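Local atomic coordinates of nucleoporin nup120 (Schizosaccharomyces pombe, PDB entry 4GQ2), a protein that serves as a structural component of the nuclear pore complex, whose members can also dock transiently associated nuclear transport factors. Residues Y206-D211 against S265-V270. Sequence-based numbering, arbitrary orientation.
Sequences YEQHID and STNQCV
In Gln208 and Asn267 alike, CG lies anti to the carbonyl carbon (chi1 -75° in Gln208), which, with the Gln208 chain extended beyond CG, lets the two amides meet between neighbouring four-stranded antiparallel sheets, blades of the beta-propeller domain. Strand 204-210 is an edge strand of one blade; Asn267 sits in the turn joining strands 258-263 and 268-274 of the next. Its backbone falls in the left-handed region, which asparagine tolerates well. Asn267 ND2 gives a hydrogen bond to Gln208 OE1 at 2.8 Å, bent to 138° at the hydrogen, with the donor above the carbonyl plane rather than on a lone pair; the two amide planes stand nearly perpendicular, 86° apart. Glutamine suits its place by carrying a carbonyl out from the strand. The other half of the asparagine amide is also used, OD1 accepting a bond from Lys195 on strand 193-199 of the same sheet as Gln208. Shortening Asn267 to an alanine is likely to leave Gln208 OE1 and Lys195 NZ each without this partner and remove this polar link between the blades. Ile210, buried with its side chain on Leu193 and Leu262, suits the apolar seam here and touches Asn267 loosely, CG1 4.2 Å from Asn267 ND2 and CG2 4.1 Å from Asn267 O.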
# COMPACT_ATOMS: atom_id res chain seq x y z
N TYR A 206 27.51 45.51 9.40
CA TYR A 206 28.89 45.70 9.84
C TYR A 206 29.39 44.49 10.64
O TYR A 206 28.60 43.63 11.05
CB TYR A 206 29.03 46.99 10.65
CG TYR A 206 28.41 46.95 12.03
CD1 TYR A 206 27.05 47.20 12.22
CD2 TYR A 206 29.19 46.67 13.15
CE1 TYR A 206 26.49 47.17 13.48
CE2 TYR A 206 28.63 46.63 14.42
CZ TYR A 206 27.28 46.88 14.58
OH TYR A 206 26.72 46.85 15.83
N GLU A 207 30.71 44.43 10.85
CA GLU A 207 31.32 43.32 11.59
C GLU A 207 31.90 43.78 12.93
O GLU A 207 32.04 44.97 13.18
CB GLU A 207 32.42 42.64 10.76
CG GLU A 207 32.07 42.45 9.29
CD GLU A 207 32.91 41.37 8.63
OE1 GLU A 207 33.40 41.60 7.50
OE2 GLU A 207 33.08 40.29 9.24
N GLN A 208 32.23 42.81 13.78
CA GLN A 208 33.02 43.05 14.98
C GLN A 208 34.13 42.01 15.07
O GLN A 208 33.86 40.80 15.10
CB GLN A 208 32.15 43.04 16.24
CG GLN A 208 31.29 44.28 16.42
CD GLN A 208 30.45 44.26 17.69
OE1 GLN A 208 30.10 43.20 18.21
NE2 GLN A 208 30.13 45.44 18.20
N HIS A 209 35.37 42.49 15.08
CA HIS A 209 36.55 41.65 15.22
C HIS A 209 36.62 41.18 16.65
O HIS A 209 36.65 41.99 17.57
CB HIS A 209 37.80 42.46 14.87
CG HIS A 209 38.91 41.65 14.24
ND1 HIS A 209 39.19 41.71 12.92
CD2 HIS A 209 39.82 40.75 14.80
CE1 HIS A 209 40.22 40.89 12.65
NE2 HIS A 209 40.61 40.30 13.79
N ILE A 210 36.62 39.86 16.85
CA ILE A 210 36.70 39.30 18.20
C ILE A 210 38.12 38.77 18.44
O ILE A 210 38.65 37.99 17.65
CB ILE A 210 35.63 38.22 18.44
CG1 ILE A 210 34.23 38.86 18.47
CG2 ILE A 210 35.89 37.47 19.75
CD1 ILE A 210 33.09 37.87 18.44
N ASP A 211 38.71 39.20 19.55
CA ASP A 211 40.14 39.04 19.80
C ASP A 211 40.53 37.80 20.59
O ASP A 211 41.71 37.60 20.89
CB ASP A 211 40.69 40.30 20.49
CG ASP A 211 40.62 41.53 19.59
OD1 ASP A 211 41.18 41.48 18.48
OD2 ASP A 211 40.01 42.54 20.00
N SER A 265 27.88 39.97 25.34
CA SER A 265 27.49 41.33 25.73
C SER A 265 28.68 42.28 25.60
O SER A 265 28.50 43.44 25.23
CB SER A 265 26.93 41.36 27.16
OG SER A 265 27.89 40.90 28.09
N THR A 266 29.88 41.77 25.88
CA THR A 266 31.10 42.58 25.87
C THR A 266 32.16 42.12 24.85
O THR A 266 33.18 42.78 24.68
CB THR A 266 31.73 42.64 27.28
OG1 THR A 266 31.98 41.31 27.75
CG2 THR A 266 30.81 43.36 28.26
N ASN A 267 31.89 40.99 24.18
CA ASN A 267 32.82 40.37 23.20
C ASN A 267 34.19 39.97 23.76
O ASN A 267 35.16 39.82 23.00
CB ASN A 267 32.98 41.23 21.94
CG ASN A 267 31.76 41.18 21.04
OD1 ASN A 267 30.77 40.50 21.34
ND2 ASN A 267 31.82 41.91 19.93
N GLN A 268 34.26 39.79 25.07
CA GLN A 268 35.50 39.39 25.74
C GLN A 268 35.41 37.94 26.18
O GLN A 268 34.32 37.42 26.45
CB GLN A 268 35.79 40.29 26.95
CG GLN A 268 35.77 41.80 26.67
CD GLN A 268 36.88 42.25 25.73
OE1 GLN A 268 38.03 41.82 25.83
NE2 GLN A 268 36.53 43.15 24.81
N CYS A 269 36.57 37.27 26.25
CA CYS A 269 36.64 35.96 26.87
C CYS A 269 36.68 36.12 28.39
O CYS A 269 37.53 36.84 28.92
CB CYS A 269 37.87 35.19 26.39
SG CYS A 269 38.02 33.54 27.12
N VAL A 270 35.76 35.44 29.07
CA VAL A 270 35.60 35.57 30.51
C VAL A 270 36.28 34.42 31.24
O VAL A 270 36.74 34.59 32.38
CB VAL A 270 34.11 35.59 30.94
CG1 VAL A 270 33.94 36.33 32.26
CG2 VAL A 270 33.25 36.23 29.86